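Local atomic coordinates of glucose-6-phosphate isomerase (Thermus thermophilus, PDB entry 1ZZG), a protein that probably catalyses the reversible isomerisation of glucose 6-phosphate to fructose 6-phosphate, a shared step of glycolysis and gluconeogenesis. Residues D5-P10 with A363-E368. Residues are numbered along the deposited sequence; the frame is centred on the assembly and turned at random.
Sequences DTRFLP and ALFLPE
Asp5 and Ala363 form an antiparallel, hydrogen-bonded beta bridge that adds the short N-terminal strand 3-5 to the border of a mixed sheet, beside strand 360-366. Both bonds of the pair are nearly straight: Asp5 N reaches Ala363 O at 2.8 Å, and Ala363 N returns to Asp5 O at 3.0 Å. The side chains of Asp5, Ala363 and Phe365 lie on the face of the sheet packed by helix 339-356. There Asp5 and Phe365 run side by side, and the aspartate CB abuts the ring edge, 3.6 Å from Phe365 CE2; the carboxylate plane is turned 62° from the ring. Arg7 comes across Phe365 at about a right angle, its guanidinium plane only 11° from that of the ring, and the approach is oblique, with Arg7 NH2 3.9 Å from Phe365 CZ. Phe365 has a cation-pi partner in Arg3.

The carboxylate also bonds to the chain as it leaves the strand. Asp5 OD1 accepts from Arg7 N at 2.9 Å, closing an Asx turn that overlaps the start of the type I turn Thr6-Leu9; a chi1 of -178° sets Asp5 CG beside its own carbonyl carbon, on the side of the residues that follow. Tyr351 OH is a further partner of OD1. Replacing Asp5 by an alanine is likely to cost Arg7 its close ion-pair partner and its backbone N the acceptor in the turn, leaving the guanidinium freer to swing. Bent at chi3, the arginine chain folds back to meet the carboxylate side-on. Its NE and NH2 both bond to Asp5 OD2 from the same face of the carboxylate, and Arg7 NH2, which makes the salt bridge, lies 2.8 Å from Asp5 OD2, an oxygen that sits within the guanidinium plane.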
loop_
_atom_site.group_PDB
_atom_site.type_symbol
_atom_site.label_atom_id
_atom_site.label_comp_id
_atom_site.label_asym_id
_atom_site.label_seq_id
_atom_site.Cartn_x
_atom_site.Cartn_y
_atom_site.Cartn_z
ATOM N N ASP A 5 22.082 -11.487 2.725
ATOM C CA ASP A 5 22.081 -12.933 2.532
ATOM C C ASP A 5 21.794 -13.276 1.073
ATOM O O ASP A 5 20.749 -12.917 0.536
ATOM C CB ASP A 5 21.023 -13.579 3.430
ATOM C CG ASP A 5 21.002 -15.091 3.312
ATOM O OD1 ASP A 5 20.766 -15.604 2.200
ATOM O OD2 ASP A 5 21.223 -15.768 4.337
ATOM N N THR A 6 22.727 -13.972 0.437
ATOM C CA THR A 6 22.573 -14.362 -0.957
ATOM C C THR A 6 22.682 -15.885 -1.102
ATOM O O THR A 6 23.095 -16.390 -2.145
ATOM C CB THR A 6 23.654 -13.689 -1.843
ATOM O OG1 THR A 6 24.959 -13.998 -1.334
ATOM C CG2 THR A 6 23.468 -12.171 -1.864
ATOM N N ARG A 7 22.293 -16.607 -0.055
ATOM C CA ARG A 7 22.372 -18.065 -0.049
ATOM C C ARG A 7 21.801 -18.739 -1.292
ATOM O O ARG A 7 22.263 -19.814 -1.670
ATOM C CB ARG A 7 21.679 -18.633 1.203
ATOM C CG ARG A 7 20.158 -18.627 1.133
ATOM C CD ARG A 7 19.514 -19.101 2.433
ATOM N NE ARG A 7 19.699 -18.146 3.522
ATOM C CZ ARG A 7 19.004 -18.163 4.656
ATOM N NH1 ARG A 7 18.077 -19.091 4.851
ATOM N NH2 ARG A 7 19.227 -17.252 5.593
ATOM N N PHE A 8 20.806 -18.121 -1.930
ATOM C CA PHE A 8 20.196 -18.711 -3.121
ATOM C C PHE A 8 20.704 -18.118 -4.424
ATOM O O PHE A 8 20.082 -18.269 -5.473
ATOM C CB PHE A 8 18.669 -18.592 -3.047
ATOM C CG PHE A 8 18.076 -19.279 -1.852
ATOM C CD1 PHE A 8 18.284 -20.640 -1.646
ATOM C CD2 PHE A 8 17.347 -18.562 -0.909
ATOM C CE1 PHE A 8 17.778 -21.278 -0.513
ATOM C CE2 PHE A 8 16.837 -19.191 0.227
ATOM C CZ PHE A 8 17.055 -20.552 0.424
ATOM N N LEU A 9 21.838 -17.431 -4.341
ATOM C CA LEU A 9 22.483 -16.826 -5.502
ATOM C C LEU A 9 23.956 -17.227 -5.366
ATOM O O LEU A 9 24.811 -16.405 -5.035
ATOM C CB LEU A 9 22.338 -15.299 -5.468
ATOM C CG LEU A 9 20.924 -14.704 -5.524
ATOM C CD1 LEU A 9 20.996 -13.196 -5.307
ATOM C CD2 LEU A 9 20.285 -15.016 -6.864
ATOM N N PRO A 10 24.263 -18.509 -5.624
ATOM C CA PRO A 10 25.617 -19.066 -5.533
ATOM C C PRO A 10 26.707 -18.383 -6.356
ATOM O O PRO A 10 27.879 -18.416 -5.981
ATOM C CB PRO A 10 25.412 -20.526 -5.939
ATOM C CG PRO A 10 24.293 -20.437 -6.926
ATOM C CD PRO A 10 23.342 -19.492 -6.226
ATOM N N ALA A 363 18.016 -11.627 0.680
ATOM C CA ALA A 363 17.416 -11.051 1.868
ATOM C C ALA A 363 18.323 -10.090 2.600
ATOM O O ALA A 363 19.545 -10.228 2.584
ATOM C CB ALA A 363 16.980 -12.167 2.823
ATOM N N LEU A 364 17.701 -9.105 3.234
ATOM C CA LEU A 364 18.408 -8.123 4.034
ATOM C C LEU A 364 17.862 -8.301 5.439
ATOM O O LEU A 364 16.674 -8.097 5.684
ATOM C CB LEU A 364 18.132 -6.704 3.532
ATOM C CG LEU A 364 18.913 -6.264 2.293
ATOM C CD1 LEU A 364 18.430 -4.894 1.836
ATOM C CD2 LEU A 364 20.396 -6.226 2.619
ATOM N N PHE A 365 18.727 -8.708 6.358
ATOM C CA PHE A 365 18.319 -8.928 7.738
ATOM C C PHE A 365 18.598 -7.728 8.635
ATOM O O PHE A 365 19.657 -7.106 8.553
ATOM C CB PHE A 365 19.028 -10.170 8.301
ATOM C CG PHE A 365 18.517 -11.469 7.738
ATOM C CD1 PHE A 365 17.418 -12.110 8.313
ATOM C CD2 PHE A 365 19.109 -12.034 6.613
ATOM C CE1 PHE A 365 16.918 -13.296 7.773
ATOM C CE2 PHE A 365 18.614 -13.224 6.062
ATOM C CZ PHE A 365 17.516 -13.855 6.644
ATOM N N LEU A 366 17.620 -7.407 9.475
ATOM C CA LEU A 366 17.714 -6.321 10.441
ATOM C C LEU A 366 17.742 -6.991 11.807
ATOM O O LEU A 366 17.001 -7.941 12.051
ATOM C CB LEU A 366 16.478 -5.416 10.379
ATOM C CG LEU A 366 16.386 -4.284 9.359
ATOM C CD1 LEU A 366 16.737 -4.785 7.973
ATOM C CD2 LEU A 366 14.972 -3.717 9.397
ATOM N N PRO A 367 18.599 -6.512 12.717
ATOM C CA PRO A 367 18.640 -7.139 14.042
ATOM C C PRO A 367 17.259 -7.100 14.700
ATOM O O PRO A 367 16.859 -8.026 15.398
ATOM C CB PRO A 367 19.665 -6.293 14.786
ATOM C CG PRO A 367 20.632 -5.922 13.688
ATOM C CD PRO A 367 19.707 -5.554 12.543
ATOM N N GLU A 368 16.537 -6.012 14.460
ATOM C CA GLU A 368 15.197 -5.825 14.998
ATOM C C GLU A 368 14.664 -4.552 14.356
ATOM O O GLU A 368 15.423 -3.828 13.716
ATOM C CB GLU A 368 15.239 -5.665 16.526
ATOM C CG GLU A 368 15.798 -4.334 17.042
ATOM C CD GLU A 368 17.298 -4.190 16.855
ATOM O OE1 GLU A 368 18.050 -5.028 17.399
ATOM O OE2 GLU A 368 17.732 -3.230 16.173
#